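Local coordinates for protein flavin prenyltransferase UbiX (Methanocaldococcus jannaschii, PDB 6M8V) that probably makes prenylated FMN, the cofactor of UbiD decarboxylases, by joining a dimethylallyl group from dimethylallyl phosphate to N5 and C6 of the flavin, at residues I33-S36 against A37-I40; M86-L89 against S90-N94; I101-V104 against C105-L109; P119-M122 against P123-S126. All coordinates share one frame; numbering follows the deposited sequence. Where two conformers were deposited one is given.

Interaction 1 of 4, residues I33-S36 against A37-I40. With FMN (flavin mononucleotide), chain B.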
loop_
_atom_site.group_PDB
_atom_site.type_symbol
_atom_site.label_atom_id
_atom_site.label_comp_id
_atom_site.label_asym_id
_atom_site.label_seq_id
_atom_site.Cartn_x
_atom_site.Cartn_y
_atom_site.Cartn_z
ATOM N N ILE A 33 -0.060 24.317 -28.578
ATOM C CA ILE A 33 0.298 23.197 -29.444
ATOM C C ILE A 33 1.769 22.882 -29.213
ATOM O O ILE A 33 2.629 23.754 -29.395
ATOM C CB ILE A 33 0.029 23.505 -30.930
ATOM C CG1 ILE A 33 -1.419 23.960 -31.133
ATOM C CG2 ILE A 33 0.322 22.287 -31.793
ATOM C CD1 ILE A 33 -1.730 24.441 -32.546
ATOM N N SER A 34 2.060 21.649 -28.801
ATOM C CA SER A 34 3.445 21.263 -28.583
ATOM C C SER A 34 4.169 21.101 -29.917
ATOM O O SER A 34 3.552 20.911 -30.970
ATOM C CB SER A 34 3.533 19.958 -27.791
ATOM O OG SER A 34 3.113 18.859 -28.581
ATOM N N ASN A 35 5.502 21.163 -29.856
ATOM C CA ASN A 35 6.305 21.031 -31.070
ATOM C C ASN A 35 6.035 19.707 -31.771
ATOM O O ASN A 35 5.936 19.660 -33.002
ATOM C CB ASN A 35 7.791 21.167 -30.737
ATOM C CG ASN A 35 8.220 22.609 -30.574
ATOM O OD1 ASN A 35 7.602 23.521 -31.127
ATOM N ND2 ASN A 35 9.286 22.826 -29.810
ATOM N N SER A 36 5.913 18.619 -31.006
ATOM C CA SER A 36 5.607 17.322 -31.602
ATOM C C SER A 36 4.248 17.336 -32.290
ATOM O O SER A 36 4.089 16.772 -33.380
ATOM C CB SER A 36 5.648 16.228 -30.535
ATOM O OG SER A 36 6.938 16.120 -29.964
ATOM N N ALA A 37 3.251 17.972 -31.665
ATOM C CA ALA A 37 1.924 18.041 -32.268
ATOM C C ALA A 37 1.935 18.854 -33.558
ATOM O O ALA A 37 1.167 18.557 -34.481
ATOM C CB ALA A 37 0.917 18.625 -31.276
ATOM N N LYS A 38 2.790 19.877 -33.643
ATOM C CA LYS A 38 2.900 20.637 -34.884
ATOM C C LYS A 38 3.282 19.731 -36.046
ATOM O O LYS A 38 2.706 19.827 -37.134
ATOM C CB LYS A 38 3.920 21.763 -34.732
ATOM C CG LYS A 38 3.484 22.900 -33.825
ATOM C CD LYS A 38 4.635 23.875 -33.614
ATOM C CE LYS A 38 4.211 25.096 -32.817
ATOM N NZ LYS A 38 5.378 25.978 -32.531
ATOM N N LYS A 39 4.234 18.820 -35.822
ATOM C CA LYS A 39 4.604 17.869 -36.866
ATOM C C LYS A 39 3.482 16.879 -37.156
ATOM O O LYS A 39 3.309 16.465 -38.305
ATOM C CB LYS A 39 5.878 17.123 -36.472
ATOM C CG LYS A 39 7.085 18.023 -36.269
ATOM C CD LYS A 39 8.114 17.365 -35.365
ATOM C CE LYS A 39 9.299 18.284 -35.107
ATOM N NZ LYS A 39 10.159 17.754 -34.009
ATOM N N ILE A 40 2.705 16.494 -36.141
ATOM C CA ILE A 40 1.653 15.508 -36.365
ATOM C C ILE A 40 0.475 16.134 -37.108
ATOM O O ILE A 40 -0.134 15.497 -37.974
ATOM C CB ILE A 40 1.231 14.871 -35.028
ATOM C CG1 ILE A 40 2.381 14.017 -34.489
ATOM C CG2 ILE A 40 -0.024 14.027 -35.198
ATOM C CD1 ILE A 40 1.988 13.047 -33.406
HETATM N N1 FMN B . 2.865 8.913 -28.522
HETATM C C2 FMN B . 1.748 8.422 -27.879
HETATM O O2 FMN B . 1.802 8.307 -26.666
HETATM N N3 FMN B . 0.598 8.064 -28.573
HETATM C C4 FMN B . 0.581 8.222 -29.953
HETATM O O4 FMN B . -0.406 7.936 -30.637
HETATM C C4A FMN B . 1.705 8.717 -30.600
HETATM N N5 FMN B . 1.661 8.855 -31.963
HETATM C C5A FMN B . 2.759 9.344 -32.625
HETATM C C6 FMN B . 2.687 9.477 -33.998
HETATM C C7 FMN B . 3.779 9.964 -34.689
HETATM C C7M FMN B . 3.689 10.108 -36.172
HETATM C C8 FMN B . 4.938 10.320 -34.012
HETATM C C8M FMN B . 6.105 10.850 -34.786
HETATM C C9 FMN B . 5.011 10.187 -32.628
HETATM C C9A FMN B . 3.914 9.696 -31.930
HETATM N N10 FMN B . 3.963 9.561 -30.554
HETATM C C10 FMN B . 2.853 9.064 -29.891
HETATM C "C1'" FMN B . 5.212 9.925 -29.792
HETATM C "C2'" FMN B . 5.089 11.260 -29.066
HETATM O "O2'" FMN B . 4.896 12.296 -30.004
HETATM C "C3'" FMN B . 6.332 11.573 -28.248
HETATM O "O3'" FMN B . 6.330 10.809 -27.058
HETATM C "C4'" FMN B . 6.434 13.068 -27.945
HETATM O "O4'" FMN B . 7.575 13.306 -27.155
HETATM C "C5'" FMN B . 5.205 13.639 -27.244
HETATM O "O5'" FMN B . 5.502 14.954 -26.812
HETATM P P FMN B . 4.343 16.028 -26.480
HETATM O O1P FMN B . 3.590 16.339 -27.741
HETATM O O2P FMN B . 3.389 15.411 -25.484
HETATM O O3P FMN B . 4.957 17.279 -25.901
#
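Ser34 caps the helix that begins at Asn35, and its side chain reaches forward to Ala37 N. The site follows strand 28-33 of a Rossmann-like parallel sheet. Ser34 OG is gripped from two directions. It accepts from Ala37 N at 3.2 Å (158°), and it donates to the FMN phosphate oxygen O1P at 2.7 Å. Its chi1 of 71° sets OG between the backbone N and the carbonyl carbon, where it can serve both partners. The N-cap thus doubles as a phosphate ligand. The positive end of the helix dipole lies nearby and would probably favour the bound anion.

The main chain continues the cap. Ser34 O accepts from Lys38 N at 3.0 Å, almost in line with its carbonyl bond. Lys39 N to Asn35 O is weak, while Ile40 N to Ser36 O closes the next turn at 3.1 Å.

On the side turned to the sheet, Ile33 CG2 rests on Ala37 CB at 3.7 Å and also meets the Lys38 chain near CG. Lys38 runs out extended beside Asn35, both pointing the same way. Its NZ makes a salt bridge with Glu61, and Trp49 adds a cation-pi contact. Lys39 packs on Phe66 of a neighbouring subunit.

One turn on from Ser36, Ile40 meets the flavin's dimethylbenzene ring, its CD1 3.7 Å from FMN C6.

Interaction 2 of 4, residues M86-L89 against S90-N94; sequences MKTL and SAIAN. With FMN (flavin mononucleotide), chain B.
Met86 N donates to the flavin carbonyl oxygen O2 at 2.7 Å, and the same residue's carbonyl oxygen takes Ser90 N at 2.9 Å. The first residue of the helix thus binds the ligand through its N and begins the helical bonding through its O. The bonds that follow are regular i to i+4 bonds. Ala91 N goes to Lys87 O, Ile92 N to Thr88 O and Ala93 N to Leu89 O. The Ile92 bond is the straightest of the set at 169°.

Thr88 divides its two branches between ligand and core. CG2 lies anti to the backbone N and meets Ile92 CD1 at 3.7 Å, the two side chains crossing at a slant. Ile92 CG1 also lies close against Thr88 O. The other branch, OG1, stands beside the backbone N (chi1 -67°) and turns to the phosphate. It is bonded to FMN O2P, though the modelled length is doubtfully short.

Lys87 bends at chi2 and runs along the ribityl-phosphate chain. Its CD is 3.3 Å from FMN O5', and NZ donates to FMN O3P at 3.2 Å. Ser85 OG accepts from Thr88 N just before this turn.

Further along, Ser90 OG bonds Asn94 O of a neighbouring subunit. Phosphate bound at the start of a helix that follows a central strand is common in Rossmann-like folds; in this UbiX-family site the same helix start also meets the flavin.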
loop_
_atom_site.group_PDB
_atom_site.type_symbol
_atom_site.label_atom_id
_atom_site.label_comp_id
_atom_site.label_asym_id
_atom_site.label_seq_id
_atom_site.Cartn_x
_atom_site.Cartn_y
_atom_site.Cartn_z
ATOM N N MET A 86 1.525 9.825 -24.396
ATOM C CA MET A 86 1.902 9.102 -23.183
ATOM C C MET A 86 2.942 9.885 -22.397
ATOM O O MET A 86 2.932 9.875 -21.159
ATOM C CB MET A 86 2.417 7.703 -23.524
ATOM C CG MET A 86 1.381 6.761 -24.149
ATOM S SD MET A 86 -0.186 6.620 -23.271
ATOM C CE MET A 86 -1.193 7.888 -24.046
ATOM N N LYS A 87 3.814 10.594 -23.109
ATOM C CA LYS A 87 4.786 11.475 -22.476
ATOM C C LYS A 87 4.100 12.549 -21.638
ATOM O O LYS A 87 4.489 12.809 -20.496
ATOM C CB LYS A 87 5.666 12.100 -23.562
ATOM C CG LYS A 87 6.659 13.123 -23.074
ATOM C CD LYS A 87 6.346 14.490 -23.622
ATOM C CE LYS A 87 7.525 15.426 -23.426
ATOM N NZ LYS A 87 7.127 16.835 -23.660
ATOM N N THR A 88 3.081 13.199 -22.199
ATOM C CA THR A 88 2.408 14.261 -21.461
ATOM C C THR A 88 1.521 13.695 -20.355
ATOM O O THR A 88 1.400 14.306 -19.286
ATOM C CB THR A 88 1.609 15.135 -22.431
ATOM O OG1 THR A 88 2.522 15.839 -23.285
ATOM C CG2 THR A 88 0.765 16.149 -21.683
ATOM N N LEU A 89 0.910 12.529 -20.588
ATOM C CA LEU A 89 0.187 11.844 -19.521
ATOM C C LEU A 89 1.105 11.581 -18.333
ATOM O O LEU A 89 0.724 11.805 -17.179
ATOM C CB LEU A 89 -0.403 10.527 -20.045
ATOM C CG LEU A 89 -0.917 9.542 -18.981
ATOM C CD1 LEU A 89 -2.137 10.105 -18.262
ATOM C CD2 LEU A 89 -1.214 8.160 -19.553
ATOM N N SER A 90 2.324 11.111 -18.604
ATOM C CA SER A 90 3.299 10.886 -17.543
ATOM C C SER A 90 3.632 12.183 -16.817
ATOM O O SER A 90 3.632 12.234 -15.581
ATOM C CB SER A 90 4.561 10.256 -18.132
ATOM O OG SER A 90 5.657 10.381 -17.243
ATOM N N ALA A 91 3.917 13.248 -17.576
ATOM C CA ALA A 91 4.309 14.522 -16.976
ATOM C C ALA A 91 3.208 15.093 -16.095
ATOM O O ALA A 91 3.482 15.592 -14.997
ATOM C CB ALA A 91 4.687 15.528 -18.065
ATOM N N ILE A 92 1.958 15.039 -16.559
ATOM C CA ILE A 92 0.844 15.519 -15.743
ATOM C C ILE A 92 0.721 14.697 -14.464
ATOM O O ILE A 92 0.578 15.244 -13.364
ATOM C CB ILE A 92 -0.466 15.500 -16.552
ATOM C CG1 ILE A 92 -0.359 16.407 -17.785
ATOM C CG2 ILE A 92 -1.628 15.948 -15.687
ATOM C CD1 ILE A 92 -1.511 16.222 -18.757
ATOM N N ALA A 93 0.777 13.370 -14.586
ATOM C CA ALA A 93 0.598 12.518 -13.413
ATOM C C ALA A 93 1.705 12.717 -12.382
ATOM O O ALA A 93 1.464 12.567 -11.178
ATOM C CB ALA A 93 0.522 11.048 -13.834
ATOM N N ASN A 94 2.916 13.053 -12.823
ATOM C CA ASN A 94 4.043 13.217 -11.912
ATOM C C ASN A 94 4.363 14.674 -11.608
ATOM O O ASN A 94 5.269 14.938 -10.812
ATOM C CB ASN A 94 5.285 12.516 -12.467
ATOM C CG ASN A 94 5.179 10.990 -12.383
ATOM O OD1 ASN A 94 5.284 10.422 -11.308
ATOM N ND2 ASN A 94 4.980 10.332 -13.519
HETATM N N1 FMN B . 2.865 8.913 -28.522
HETATM C C2 FMN B . 1.748 8.422 -27.879
HETATM O O2 FMN B . 1.802 8.307 -26.666
HETATM N N3 FMN B . 0.598 8.064 -28.573
HETATM C C4 FMN B . 0.581 8.222 -29.953
HETATM O O4 FMN B . -0.406 7.936 -30.637
HETATM C C4A FMN B . 1.705 8.717 -30.600
HETATM N N5 FMN B . 1.661 8.855 -31.963
HETATM C C5A FMN B . 2.759 9.344 -32.625
HETATM C C6 FMN B . 2.687 9.477 -33.998
HETATM C C7 FMN B . 3.779 9.964 -34.689
HETATM C C7M FMN B . 3.689 10.108 -36.172
HETATM C C8 FMN B . 4.938 10.320 -34.012
HETATM C C8M FMN B . 6.105 10.850 -34.786
HETATM C C9 FMN B . 5.011 10.187 -32.628
HETATM C C9A FMN B . 3.914 9.696 -31.930
HETATM N N10 FMN B . 3.963 9.561 -30.554
HETATM C C10 FMN B . 2.853 9.064 -29.891
HETATM C "C1'" FMN B . 5.212 9.925 -29.792
HETATM C "C2'" FMN B . 5.089 11.260 -29.066
HETATM O "O2'" FMN B . 4.896 12.296 -30.004
HETATM C "C3'" FMN B . 6.332 11.573 -28.248
HETATM O "O3'" FMN B . 6.330 10.809 -27.058
HETATM C "C4'" FMN B . 6.434 13.068 -27.945
HETATM O "O4'" FMN B . 7.575 13.306 -27.155
HETATM C "C5'" FMN B . 5.205 13.639 -27.244
HETATM O "O5'" FMN B . 5.502 14.954 -26.812
HETATM P P FMN B . 4.343 16.028 -26.480
HETATM O O1P FMN B . 3.590 16.339 -27.741
HETATM O O2P FMN B . 3.389 15.411 -25.484
HETATM O O3P FMN B . 4.957 17.279 -25.901
#

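Interaction 3 of 4, residues I101-V104 against C105-L109. With FMN (flavin mononucleotide), chain C; PO4 (phosphate ion), chain D.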
loop_
_atom_site.group_PDB
_atom_site.type_symbol
_atom_site.label_atom_id
_atom_site.label_comp_id
_atom_site.label_asym_id
_atom_site.label_seq_id
_atom_site.Cartn_x
_atom_site.Cartn_y
_atom_site.Cartn_z
ATOM N N ILE A 101 1.833 23.454 -21.265
ATOM C CA ILE A 101 0.694 22.540 -21.212
ATOM C C ILE A 101 0.607 21.867 -19.842
ATOM O O ILE A 101 -0.428 21.920 -19.170
ATOM C CB ILE A 101 0.783 21.509 -22.350
ATOM C CG1 ILE A 101 0.421 22.178 -23.685
ATOM C CG2 ILE A 101 -0.136 20.321 -22.068
ATOM C CD1 ILE A 101 0.541 21.261 -24.894
ATOM N N VAL A 102 1.694 21.225 -19.409
ATOM C CA VAL A 102 1.679 20.536 -18.122
ATOM C C VAL A 102 1.524 21.533 -16.982
ATOM O O VAL A 102 0.886 21.235 -15.965
ATOM C CB VAL A 102 2.952 19.676 -17.971
ATOM C CG1 VAL A 102 2.905 18.833 -16.682
ATOM C CG2 VAL A 102 3.120 18.789 -19.177
ATOM N N ARG A 103 2.077 22.738 -17.133
ATOM C CA ARG A 103 1.936 23.741 -16.084
ATOM C C ARG A 103 0.473 24.130 -15.885
ATOM O O ARG A 103 0.013 24.249 -14.741
ATOM C CB ARG A 103 2.800 24.964 -16.408
ATOM C CG ARG A 103 2.568 26.176 -15.505
ATOM C CD ARG A 103 2.900 25.900 -14.028
ATOM N NE ARG A 103 2.759 27.117 -13.227
ATOM C CZ ARG A 103 2.800 27.167 -11.897
ATOM N NH1 ARG A 103 2.984 26.062 -11.191
ATOM N NH2 ARG A 103 2.657 28.330 -11.267
ATOM N N VAL A 104 -0.288 24.305 -16.976
ATOM C CA VAL A 104 -1.696 24.674 -16.801
ATOM C C VAL A 104 -2.524 23.485 -16.323
ATOM O O VAL A 104 -3.549 23.670 -15.655
ATOM C CB VAL A 104 -2.295 25.300 -18.081
ATOM C CG1 VAL A 104 -1.494 26.531 -18.519
ATOM C CG2 VAL A 104 -2.404 24.288 -19.205
ATOM N N CYS A 105 -2.114 22.252 -16.645
ATOM C CA CYS A 105 -2.766 21.099 -16.023
ATOM C C CYS A 105 -2.492 21.059 -14.528
ATOM O O CYS A 105 -3.406 20.814 -13.733
ATOM C CB CYS A 105 -2.308 19.794 -16.672
ATOM S SG CYS A 105 -2.834 19.606 -18.377
ATOM N N ASP A 106 -1.240 21.295 -14.125
ATOM C CA ASP A 106 -0.910 21.306 -12.703
ATOM C C ASP A 106 -1.649 22.429 -11.983
ATOM O O ASP A 106 -2.085 22.265 -10.835
ATOM C CB ASP A 106 0.606 21.442 -12.524
ATOM C CG ASP A 106 1.080 21.005 -11.147
ATOM O OD1 ASP A 106 0.693 19.904 -10.685
ATOM O OD2 ASP A 106 1.856 21.763 -10.523
ATOM N N ILE A 107 -1.809 23.573 -12.650
ATOM C CA ILE A 107 -2.584 24.678 -12.098
ATOM C C ILE A 107 -4.041 24.270 -11.934
ATOM O O ILE A 107 -4.668 24.525 -10.898
ATOM C CB ILE A 107 -2.448 25.924 -12.993
ATOM C CG1 ILE A 107 -1.080 26.584 -12.793
ATOM C CG2 ILE A 107 -3.591 26.905 -12.742
ATOM C CD1 ILE A 107 -0.756 27.645 -13.840
ATOM N N ALA A 108 -4.602 23.633 -12.964
ATOM C CA ALA A 108 -5.985 23.176 -12.880
ATOM C C ALA A 108 -6.194 22.277 -11.672
ATOM O O ALA A 108 -7.230 22.363 -10.997
ATOM C CB ALA A 108 -6.377 22.451 -14.170
ATOM N N LEU A 109 -5.214 21.421 -11.366
ATOM C CA LEU A 109 -5.376 20.504 -10.241
ATOM C C LEU A 109 -5.272 21.238 -8.907
ATOM O O LEU A 109 -6.062 20.979 -7.992
ATOM C CB LEU A 109 -4.350 19.368 -10.326
ATOM C CG LEU A 109 -4.559 18.340 -11.453
ATOM C CD1 LEU A 109 -3.322 17.471 -11.681
ATOM C CD2 LEU A 109 -5.774 17.455 -11.180
HETATM N N1 FMN C . 6.362 27.211 -10.966
HETATM C C2 FMN C . 6.172 26.832 -9.653
HETATM O O2 FMN C . 6.119 25.637 -9.414
HETATM N N3 FMN C . 6.041 27.764 -8.630
HETATM C C4 FMN C . 6.117 29.114 -8.950
HETATM O O4 FMN C . 6.020 30.000 -8.096
HETATM C C4A FMN C . 6.309 29.495 -10.270
HETATM N N5 FMN C . 6.374 30.834 -10.557
HETATM C C5A FMN C . 6.565 31.236 -11.854
HETATM C C6 FMN C . 6.631 32.591 -12.115
HETATM C C7 FMN C . 6.819 33.022 -13.413
HETATM C C7M FMN C . 6.892 34.489 -13.682
HETATM C C8 FMN C . 6.946 32.105 -14.448
HETATM C C8M FMN C . 7.155 32.601 -15.844
HETATM C C9 FMN C . 6.881 30.739 -14.186
HETATM C C9A FMN C . 6.690 30.302 -12.881
HETATM N N10 FMN C . 6.628 28.949 -12.597
HETATM C C10 FMN C . 6.431 28.549 -11.286
HETATM C "C1'" FMN C . 6.747 27.928 -13.701
HETATM C "C2'" FMN C . 8.116 27.258 -13.735
HETATM O "O2'" FMN C . 9.112 28.222 -13.995
HETATM C "C3'" FMN C . 8.189 26.184 -14.809
HETATM O "O3'" FMN C . 7.517 25.020 -14.373
HETATM C "C4'" FMN C . 9.639 25.877 -15.185
HETATM O "O4'" FMN C . 9.662 24.852 -16.151
HETATM C "C5'" FMN C . 10.511 25.473 -14.000
HETATM O "O5'" FMN C . 11.748 24.995 -14.492
HETATM P P FMN C . 13.073 24.938 -13.569
HETATM O O1P FMN C . 13.470 26.339 -13.200
HETATM O O2P FMN C . 12.744 24.178 -12.306
HETATM O O3P FMN C . 14.186 24.245 -14.316
HETATM P P PO4 D . 1.080 30.953 -8.893
HETATM O O1 PO4 D . 1.600 31.625 -10.144
HETATM O O2 PO4 D . 0.685 31.989 -7.865
HETATM O O3 PO4 D . -0.132 30.114 -9.230
HETATM O O4 PO4 D . 2.175 30.074 -8.332
HETATM O O HOH W 1 3.410 23.406 -12.005
#
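The backbone from Ile101 to Ala108 is regular alpha-helix, with i to i+4 bonds from Cys105, Asp106, Ile107 and Ala108 back to Ile101, Val102, Arg103 and Val104, the shortest being Asp106 N to Val102 O at 2.8 Å.

Arg103 carries the side-chain contact. Its chi2 of 62° bends the chain forward along the helix, toward Ile107, which crosses it. Ile107 CD1 lies 3.6 Å from Arg103 NE, and Ile107 covers one face of the guanidinium. The opposite face is taken by a flavin bound to a neighbouring subunit, with FMN N1 3.6 Å from Arg103 NH1. The flat cation is held between an aliphatic branch and a cofactor ring. Ala70 O accepts from NE and helps to fix its rotation.

Helix 100-110 follows helix 86-94 in the beta-alpha-beta crossover between the adjacent parallel strands 78-84 and 114-119. Cys105 faces that sheet and packs on Val79, Val81 and Leu115.

Arg103 and Asp106 are joined through a water. The water accepts from Arg103 NH1 at 2.8 Å and donates to Asp106 OD2 at 2.7 Å. The two charged groups are themselves 4.5 Å apart from NH1 to OD2, too far for a salt bridge. Each has a direct partner on the neighbouring subunit: Glu121 for Arg103, and His128 and Asn125 for Asp106. At the guanidinium edge, NH2 makes a weak bond to phosphate O4 at 3.4 Å. Tyr150 of another subunit also binds this ion, consistent with it marking the phosphate site of dimethylallyl phosphate.

Interaction 4 of 4, residues P119-M122 against P123-S126; sequences PREM and PFNS. With FMN (flavin mononucleotide), chain B; PO4 (phosphate ion), chain E.
Phe124 folds back against Glu121 and Pro119, and the Glu121 side is the tight part of the turn. Phe124 CE1 is 3.6 Å from Glu121 CB. Glu121 O lies over one face of the ring, offset toward the rim, while Pro119 O meets the ring edge in plane, 3.9 Å from Phe124 CZ. The loose part is Pro119 CB against Phe124 CE1, an apolar contact at 4.4 Å. Pro119 has a second conformer, so its contacts are less certain. The reversal between them is made by a cis peptide bond from Met122 to Pro123. No hydrogen bond joins 119-122 to 123-126; across the turn they meet by packing.

Glu121 also braces the turn from its own side. Its chain bends at chi2 (49°), which brings OE1 back to accept from Met122 N at 2.7 Å (158°). That bond uses the anti side of the carboxylate. Lys110 of a neighbouring subunit makes a salt bridge to the same oxygen.

The Arg120 side chain turns to FMN and phosphate. Its NH2 donates to flavin O4 at 2.7 Å, nearly straight at 175°, with O4 at the edge of the guanidinium. A weak bond from NH2 reaches a phosphate ion. The backbone Arg120 O accepts from flavin N3 at 2.8 Å. These bonds read the pyrimidine edge of FMN.

The turn links strand 114-119 to helix 126-137. Asn125 caps that helix through His128 N, Phe124 packs on its Leu129 and Met132, and Met86 of helix 86-94 closes on the ring as well.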
loop_
_atom_site.group_PDB
_atom_site.type_symbol
_atom_site.label_atom_id
_atom_site.label_comp_id
_atom_site.label_asym_id
_atom_site.label_seq_id
_atom_site.Cartn_x
_atom_site.Cartn_y
_atom_site.Cartn_z
ATOM N N PRO A 119 -5.929 10.433 -23.472
ATOM C CA PRO A 119 -4.725 9.685 -23.863
ATOM C C PRO A 119 -5.007 8.754 -25.036
ATOM O O PRO A 119 -5.961 7.974 -25.013
ATOM C CB PRO A 119 -4.364 8.906 -22.592
ATOM C CG PRO A 119 -5.655 8.780 -21.861
ATOM C CD PRO A 119 -6.432 10.027 -22.147
ATOM N N ARG A 120 -4.163 8.839 -26.063
ATOM C CA ARG A 120 -4.317 8.076 -27.301
ATOM C C ARG A 120 -3.144 7.112 -27.420
ATOM O O ARG A 120 -2.019 7.525 -27.726
ATOM C CB ARG A 120 -4.383 9.006 -28.514
ATOM C CG ARG A 120 -5.403 8.622 -29.607
ATOM C CD ARG A 120 -5.124 7.258 -30.267
ATOM N NE ARG A 120 -3.708 7.028 -30.527
ATOM C CZ ARG A 120 -3.195 5.872 -30.934
ATOM N NH1 ARG A 120 -3.979 4.823 -31.138
ATOM N NH2 ARG A 120 -1.884 5.761 -31.120
ATOM N N GLU A 121 -3.414 5.832 -27.186
ATOM C CA GLU A 121 -2.404 4.791 -27.266
ATOM C C GLU A 121 -3.115 3.451 -27.338
ATOM O O GLU A 121 -4.234 3.303 -26.835
ATOM C CB GLU A 121 -1.451 4.828 -26.061
ATOM C CG GLU A 121 -0.263 3.880 -26.170
ATOM C CD GLU A 121 0.444 3.998 -27.513
ATOM O OE1 GLU A 121 0.042 3.293 -28.468
ATOM O OE2 GLU A 121 1.402 4.797 -27.614
ATOM N N MET A 122 -2.460 2.482 -27.960
ATOM C CA MET A 122 -3.063 1.165 -28.062
ATOM C C MET A 122 -1.988 0.134 -28.385
ATOM O O MET A 122 -1.260 0.287 -29.374
ATOM C CB MET A 122 -4.160 1.176 -29.123
ATOM C CG MET A 122 -5.003 -0.070 -29.170
ATOM S SD MET A 122 -6.166 -0.004 -30.549
ATOM C CE MET A 122 -6.843 -1.645 -30.452
ATOM N N PRO A 123 -1.809 -0.894 -27.544
ATOM C CA PRO A 123 -2.444 -1.053 -26.229
ATOM C C PRO A 123 -1.874 -0.084 -25.188
ATOM O O PRO A 123 -0.899 0.614 -25.476
ATOM C CB PRO A 123 -2.100 -2.499 -25.830
ATOM C CG PRO A 123 -1.447 -3.121 -27.022
ATOM C CD PRO A 123 -0.910 -2.013 -27.863
ATOM N N PHE A 124 -2.486 -0.044 -24.007
ATOM C CA PHE A 124 -1.900 0.603 -22.840
ATOM C C PHE A 124 -1.049 -0.402 -22.072
ATOM O O PHE A 124 -1.380 -1.589 -21.998
ATOM C CB PHE A 124 -2.986 1.141 -21.903
ATOM C CG PHE A 124 -3.726 2.343 -22.427
ATOM C CD1 PHE A 124 -3.045 3.467 -22.860
ATOM C CD2 PHE A 124 -5.112 2.355 -22.454
ATOM C CE1 PHE A 124 -3.725 4.579 -23.323
ATOM C CE2 PHE A 124 -5.801 3.463 -22.917
ATOM C CZ PHE A 124 -5.104 4.578 -23.351
ATOM N N ASN A 125 0.049 0.080 -21.487
ATOM C CA ASN A 125 0.790 -0.716 -20.521
ATOM C C ASN A 125 0.424 -0.258 -19.108
ATOM O O ASN A 125 -0.383 0.651 -18.915
ATOM C CB ASN A 125 2.302 -0.648 -20.780
ATOM C CG ASN A 125 2.890 0.748 -20.617
ATOM O OD1 ASN A 125 2.470 1.537 -19.763
ATOM N ND2 ASN A 125 3.898 1.049 -21.433
ATOM N N SER A 126 1.031 -0.900 -18.107
ATOM C CA SER A 126 0.691 -0.606 -16.717
ATOM C C SER A 126 1.124 0.782 -16.286
ATOM O O SER A 126 0.544 1.335 -15.346
ATOM C CB SER A 126 1.326 -1.639 -15.793
ATOM O OG SER A 126 0.586 -2.843 -15.839
HETATM N N1 FMN B . 2.865 8.913 -28.522
HETATM C C2 FMN B . 1.748 8.422 -27.879
HETATM O O2 FMN B . 1.802 8.307 -26.666
HETATM N N3 FMN B . 0.598 8.064 -28.573
HETATM C C4 FMN B . 0.581 8.222 -29.953
HETATM O O4 FMN B . -0.406 7.936 -30.637
HETATM C C4A FMN B . 1.705 8.717 -30.600
HETATM N N5 FMN B . 1.661 8.855 -31.963
HETATM C C5A FMN B . 2.759 9.344 -32.625
HETATM C C6 FMN B . 2.687 9.477 -33.998
HETATM C C7 FMN B . 3.779 9.964 -34.689
HETATM C C7M FMN B . 3.689 10.108 -36.172
HETATM C C8 FMN B . 4.938 10.320 -34.012
HETATM C C8M FMN B . 6.105 10.850 -34.786
HETATM C C9 FMN B . 5.011 10.187 -32.628
HETATM C C9A FMN B . 3.914 9.696 -31.930
HETATM N N10 FMN B . 3.963 9.561 -30.554
HETATM C C10 FMN B . 2.853 9.064 -29.891
HETATM C "C1'" FMN B . 5.212 9.925 -29.792
HETATM C "C2'" FMN B . 5.089 11.260 -29.066
HETATM O "O2'" FMN B . 4.896 12.296 -30.004
HETATM C "C3'" FMN B . 6.332 11.573 -28.248
HETATM O "O3'" FMN B . 6.330 10.809 -27.058
HETATM C "C4'" FMN B . 6.434 13.068 -27.945
HETATM O "O4'" FMN B . 7.575 13.306 -27.155
HETATM C "C5'" FMN B . 5.205 13.639 -27.244
HETATM O "O5'" FMN B . 5.502 14.954 -26.812
HETATM P P FMN B . 4.343 16.028 -26.480
HETATM O O1P FMN B . 3.590 16.339 -27.741
HETATM O O2P FMN B . 3.389 15.411 -25.484
HETATM O O3P FMN B . 4.957 17.279 -25.901
HETATM P P PO4 E . 1.242 3.321 -32.028
HETATM O O1 PO4 E . 2.161 4.121 -32.923
HETATM O O2 PO4 E . 0.122 2.706 -32.838
HETATM O O3 PO4 E . 2.021 2.214 -31.355
HETATM O O4 PO4 E . 0.662 4.250 -30.985
#

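How the interactions relate
The four contacts run in series along the chain. Each is local, so none closes a long loop, and none nests in or crosses another. Interaction 1 starts the helix after strand 28-33. Interactions 2 and 3 occupy consecutive helices between strands 78-84 and 114-119. Interaction 4 turns from strand 114-119 into helix 126-137. Interactions 2 and 3 pack directly, with Ile92 CD1 3.7 Å from Cys105 SG. Interactions 2 and 4 meet where Met86 SD lies 3.5 Å from Glu121 CB. Ile101 also touches Ser34. Interactions 1, 2 and 4 share one FMN, whereas interaction 3 meets the flavin bound to a neighbouring subunit.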